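Local coordinates for protein FkbI (Streptomyces hygroscopicus, PDB 1R2J) that probably works as an FAD-dependent acyl-ACP dehydrogenase in making the methoxymalonyl extender unit of the polyketide FK520, at residues D5-D10 / L30-A35; G37-E42 / R72-S77. All coordinates share one frame; numbering follows the deposited sequence.

From the N terminus, helix 5-12 runs into helix 16-22 and then helix 27-35, whose last turns come back beside the first helix: interaction 1 (5-10 with 30-35) closes this short, largely helical loop. The chain then leaves helix 27-35, and the loop that follows meets helix 69-88 in interaction 2 (37-42 with 72-77), with helix 54-67 lying in the intervening sequence. The two closures therefore follow one another in series, neither enclosing nor crossing the other. They are adjacent in space as well, since Leu33 packs on Leu39 and Leu30 on Val74, and they join the peripheral N-terminal helix to the buried helix 69-88 within one helical domain.

Interaction 1: residues D5-D10 / L30-A35; sequences DALLTD and LVRLGA
Leu7 and Arg32 meet where helix 5-12 passes helix 27-35, the leucine extending its isobutyl group across the guanidinium end of the arginine. The Leu7 CB leaves helix 5-12 in the direction of helix 27-35 but is itself too far back to touch it. CG lies trans to the main-chain nitrogen (chi1 171°), which carries the fork outward from the helix, and the two methyls make the contact. CD1 lies 4.0 Å from Arg32 NH2 and slightly farther from NH1; CD2 reaches Arg32 NH1, also at 4.0 Å. The two side chains cross obliquely, and the fork meets the terminal nitrogens of the guanidinium at a slant. Arg32 brings those nitrogens there through a chain that bends at chi2 and chi3, while NH1 also forms a salt bridge with Asp36, one helical turn further along.

A second, more deeply buried pair lies beside this one. Leu8 CD1 approaches Leu33 CD2 at 4.2 Å; in neither residue does the CB point at the other helix, and it is the branched end that does the approaching. The backbones stay apart, the CA atoms of Leu8 and Leu33, the nearest pair, being 9.2 Å from each other, and side chains bridge the gap. Leu8 also rests on Phe60 of helix 54-67, and both Leu8 and Leu33 pack on Leu71 of helix 69-88. The pair thus forms one edge of a larger apolar core among the N-terminal helices of the acyl-CoA dehydrogenase fold.

The contact between the two segments is apolar packing without a polar bond, methyl against methyl on the buried side and methyl against the guanidinium on the outer side, with the arginine's charge probably balanced largely by Asp36.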
loop_
_atom_site.group_PDB
_atom_site.type_symbol
_atom_site.label_atom_id
_atom_site.label_comp_id
_atom_site.label_asym_id
_atom_site.label_seq_id
_atom_site.Cartn_x
_atom_site.Cartn_y
_atom_site.Cartn_z
ATOM N N ASP A 5 14.806 8.618 6.727
ATOM C CA ASP A 5 14.664 7.277 7.275
ATOM C C ASP A 5 14.989 7.286 8.761
ATOM O O ASP A 5 14.316 6.624 9.547
ATOM C CB ASP A 5 15.585 6.300 6.546
ATOM C CG ASP A 5 15.279 6.201 5.057
ATOM O OD1 ASP A 5 14.253 6.744 4.596
ATOM O OD2 ASP A 5 16.082 5.574 4.349
ATOM N N ALA A 6 16.014 8.044 9.144
ATOM C CA ALA A 6 16.406 8.130 10.548
ATOM C C ALA A 6 15.234 8.668 11.355
ATOM O O ALA A 6 14.939 8.185 12.454
ATOM C CB ALA A 6 17.616 9.045 10.705
ATOM N N LEU A 7 14.560 9.666 10.794
ATOM C CA LEU A 7 13.410 10.284 11.434
ATOM C C LEU A 7 12.307 9.260 11.718
ATOM O O LEU A 7 11.725 9.271 12.804
ATOM C CB LEU A 7 12.845 11.400 10.545
ATOM C CG LEU A 7 11.511 12.012 10.984
ATOM C CD1 LEU A 7 11.723 12.837 12.235
ATOM C CD2 LEU A 7 10.942 12.888 9.870
ATOM N N LEU A 8 12.032 8.393 10.739
ATOM C CA LEU A 8 10.993 7.367 10.838
ATOM C C LEU A 8 11.418 6.262 11.777
ATOM O O LEU A 8 10.585 5.608 12.421
ATOM C CB LEU A 8 10.716 6.737 9.472
ATOM C CG LEU A 8 9.494 7.342 8.794
ATOM C CD1 LEU A 8 8.237 7.045 9.624
ATOM C CD2 LEU A 8 9.712 8.825 8.644
ATOM N N THR A 9 12.727 6.032 11.844
ATOM C CA THR A 9 13.206 4.996 12.746
ATOM C C THR A 9 12.872 5.526 14.109
ATOM O O THR A 9 12.576 4.749 15.024
ATOM C CB THR A 9 14.736 4.825 12.855
ATOM O OG1 THR A 9 15.323 5.980 13.464
ATOM C CG2 THR A 9 15.336 4.536 11.509
ATOM N N ASP A 10 12.980 6.839 14.338
ATOM C CA ASP A 10 12.646 7.120 15.703
ATOM C C ASP A 10 11.245 7.522 16.100
ATOM O O ASP A 10 10.870 7.468 17.267
ATOM C CB ASP A 10 13.723 7.906 16.515
ATOM C CG ASP A 10 15.167 7.808 16.019
ATOM O OD1 ASP A 10 15.764 8.816 15.623
ATOM O OD2 ASP A 10 15.694 6.680 16.091
ATOM N N LEU A 30 0.305 10.379 11.774
ATOM C CA LEU A 30 -0.045 10.379 10.362
ATOM C C LEU A 30 -0.185 11.795 9.811
ATOM O O LEU A 30 0.340 12.097 8.741
ATOM C CB LEU A 30 -1.331 9.572 10.148
ATOM C CG LEU A 30 -1.262 8.122 10.655
ATOM C CD1 LEU A 30 -2.559 7.383 10.320
ATOM C CD2 LEU A 30 -0.080 7.406 10.004
ATOM N N VAL A 31 -0.882 12.663 10.540
ATOM C CA VAL A 31 -1.055 14.045 10.099
ATOM C C VAL A 31 0.307 14.733 10.025
ATOM O O VAL A 31 0.571 15.510 9.108
ATOM C CB VAL A 31 -1.992 14.830 11.061
ATOM C CG1 VAL A 31 -1.530 14.663 12.487
ATOM C CG2 VAL A 31 -2.012 16.307 10.692
ATOM N N ARG A 32 1.167 14.427 10.994
ATOM C CA ARG A 32 2.511 14.991 11.068
ATOM C C ARG A 32 3.319 14.598 9.826
ATOM O O ARG A 32 3.951 15.441 9.183
ATOM C CB ARG A 32 3.199 14.472 12.333
ATOM C CG ARG A 32 4.358 15.313 12.848
ATOM C CD ARG A 32 5.686 14.955 12.220
ATOM N NE ARG A 32 6.744 14.959 13.232
ATOM C CZ ARG A 32 8.036 15.148 12.974
ATOM N NH1 ARG A 32 8.447 15.358 11.727
ATOM N NH2 ARG A 32 8.921 15.128 13.964
ATOM N N LEU A 33 3.304 13.310 9.498
ATOM C CA LEU A 33 4.018 12.807 8.324
ATOM C C LEU A 33 3.366 13.325 7.042
ATOM O O LEU A 33 4.052 13.633 6.068
ATOM C CB LEU A 33 4.001 11.274 8.317
ATOM C CG LEU A 33 4.998 10.490 9.176
ATOM C CD1 LEU A 33 5.144 11.116 10.538
ATOM C CD2 LEU A 33 4.510 9.051 9.303
ATOM N N GLY A 34 2.037 13.409 7.041
ATOM C CA GLY A 34 1.332 13.894 5.867
ATOM C C GLY A 34 1.711 15.336 5.574
ATOM O O GLY A 34 1.989 15.706 4.429
ATOM N N ALA A 35 1.728 16.150 6.628
ATOM C CA ALA A 35 2.076 17.561 6.517
ATOM C C ALA A 35 3.541 17.734 6.120
ATOM O O ALA A 35 3.908 18.754 5.545
ATOM C CB ALA A 35 1.795 18.276 7.840
#

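Interaction 2: residues G37-E42 / R72-S77; sequences GLLCAE and RSVMTS
Leu39 lays its side chain across that of Met75 at about a right angle, with the two CG atoms at the crossing. Leu39 CG and Met75 CG are 3.4 Å apart, closer than ordinary van der Waals contact, and Leu39 CD1 follows at 3.6 Å from the same methionine carbon. The overlap extends to the backbone, for Met75 CB comes near Leu39 CA. Met75 sends its CG out beside its own main-chain nitrogen (chi1 -64°), continues extended to the sulfur, then turns about the CG-SD bond (chi3 56°), bringing CE to 4.1 Å from both Leu39 N and Leu39 CA. Cutting Met75 back to an alanine would probably open a gap beside Leu39 CG and CD1 and leave that side chain free to shift.

Helix 27-35 ends in a Schellman motif, with Gly37 at positive phi, and the loop starts there. Two residues on, Leu39 again has positive phi, and Leu39 CA lies 4.0 Å from Met75 CA. Close approach also brings Leu39 O and Met75 O, both acceptors, to 3.2 Å without a bond between them. Helix 69-88 belongs to the helical N-terminal part of the acyl-CoA dehydrogenase fold, and helix 54-67 adds Phe60 and Val64 against Met75.

On the other branch, Leu39 CD2 touches Val74 CG1 at 4.2 Å. The side chain of Val74 comes within about 6 Å of that of Thr144, an FAD-binding residue, but does not touch the cofactor itself. Within helix 69-88, Thr76 OG1 donates to Ser73 O at 2.6 Å, tilted from the carbonyl plane and on the same face as Ser77 N.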
loop_
_atom_site.group_PDB
_atom_site.type_symbol
_atom_site.label_atom_id
_atom_site.label_comp_id
_atom_site.label_asym_id
_atom_site.label_seq_id
_atom_site.Cartn_x
_atom_site.Cartn_y
_atom_site.Cartn_z
ATOM N N GLY A 37 4.914 15.948 3.955
ATOM C CA GLY A 37 5.020 15.503 2.575
ATOM C C GLY A 37 5.449 14.047 2.443
ATOM O O GLY A 37 5.555 13.509 1.334
ATOM N N LEU A 38 5.721 13.403 3.573
ATOM C CA LEU A 38 6.121 12.005 3.550
ATOM C C LEU A 38 4.808 11.259 3.323
ATOM O O LEU A 38 3.743 11.850 3.463
ATOM C CB LEU A 38 6.764 11.622 4.885
ATOM C CG LEU A 38 7.901 12.549 5.330
ATOM C CD1 LEU A 38 8.239 12.273 6.789
ATOM C CD2 LEU A 38 9.122 12.354 4.435
ATOM N N LEU A 39 4.857 9.982 2.970
ATOM C CA LEU A 39 3.610 9.254 2.703
ATOM C C LEU A 39 3.035 9.738 1.378
ATOM O O LEU A 39 2.131 9.121 0.824
ATOM C CB LEU A 39 2.572 9.505 3.806
ATOM C CG LEU A 39 2.709 8.790 5.154
ATOM C CD1 LEU A 39 4.082 9.021 5.757
ATOM C CD2 LEU A 39 1.630 9.297 6.072
ATOM N N CYS A 40 3.597 10.840 0.888
ATOM C CA CYS A 40 3.193 11.506 -0.348
ATOM C C CYS A 40 4.414 12.000 -1.111
ATOM O O CYS A 40 4.278 12.792 -2.044
ATOM C CB CYS A 40 2.379 12.748 0.003
ATOM S SG CYS A 40 0.719 12.785 -0.563
ATOM N N ALA A 41 5.593 11.549 -0.696
ATOM C CA ALA A 41 6.860 11.995 -1.261
ATOM C C ALA A 41 6.969 12.296 -2.756
ATOM O O ALA A 41 7.702 13.205 -3.136
ATOM C CB ALA A 41 7.971 11.031 -0.846
ATOM N N GLU A 42 6.257 11.559 -3.605
ATOM C CA GLU A 42 6.350 11.789 -5.045
ATOM C C GLU A 42 5.552 12.980 -5.574
ATOM O O GLU A 42 5.678 13.348 -6.743
ATOM C CB GLU A 42 5.967 10.515 -5.806
ATOM C CG GLU A 42 7.055 9.452 -5.764
ATOM C CD GLU A 42 6.627 8.130 -6.372
ATOM O OE1 GLU A 42 6.041 8.139 -7.473
ATOM O OE2 GLU A 42 6.886 7.078 -5.746
ATOM N N ARG A 72 3.304 1.704 6.690
ATOM C CA ARG A 72 3.689 1.646 5.281
ATOM C C ARG A 72 2.434 1.609 4.409
ATOM O O ARG A 72 2.377 2.246 3.356
ATOM C CB ARG A 72 4.533 0.392 5.034
ATOM C CG ARG A 72 5.435 0.411 3.801
ATOM C CD ARG A 72 4.705 0.094 2.510
ATOM N NE ARG A 72 3.727 -0.991 2.597
ATOM C CZ ARG A 72 3.953 -2.211 3.077
ATOM N NH1 ARG A 72 5.149 -2.559 3.554
ATOM N NH2 ARG A 72 2.970 -3.105 3.053
ATOM N N SER A 73 1.424 0.864 4.857
ATOM C CA SER A 73 0.181 0.754 4.101
ATOM C C SER A 73 -0.519 2.106 3.969
ATOM O O SER A 73 -1.178 2.372 2.963
ATOM C CB SER A 73 -0.750 -0.268 4.756
ATOM O OG SER A 73 -0.236 -1.582 4.595
ATOM N N VAL A 74 -0.368 2.954 4.985
ATOM C CA VAL A 74 -0.971 4.281 4.966
ATOM C C VAL A 74 -0.278 5.117 3.902
ATOM O O VAL A 74 -0.922 5.893 3.195
ATOM C CB VAL A 74 -0.847 4.979 6.343
ATOM C CG1 VAL A 74 -1.437 6.384 6.280
ATOM C CG2 VAL A 74 -1.584 4.168 7.391
ATOM N N MET A 75 1.040 4.951 3.791
ATOM C CA MET A 75 1.831 5.671 2.796
ATOM C C MET A 75 1.392 5.244 1.404
ATOM O O MET A 75 1.329 6.063 0.484
ATOM C CB MET A 75 3.322 5.350 2.936
ATOM C CG MET A 75 3.954 5.776 4.237
ATOM S SD MET A 75 5.710 5.324 4.308
ATOM C CE MET A 75 6.339 6.138 2.807
ATOM N N THR A 76 1.115 3.953 1.240
ATOM C CA THR A 76 0.691 3.457 -0.064
ATOM C C THR A 76 -0.683 4.025 -0.431
ATOM O O THR A 76 -0.901 4.426 -1.569
ATOM C CB THR A 76 0.670 1.879 -0.120
ATOM O OG1 THR A 76 -0.430 1.369 0.637
ATOM C CG2 THR A 76 1.951 1.308 0.466
ATOM N N SER A 77 -1.598 4.075 0.535
ATOM C CA SER A 77 -2.933 4.610 0.285
ATOM C C SER A 77 -2.839 6.103 -0.029
ATOM O O SER A 77 -3.459 6.591 -0.976
ATOM C CB SER A 77 -3.829 4.392 1.502
ATOM O OG SER A 77 -4.042 3.010 1.729
#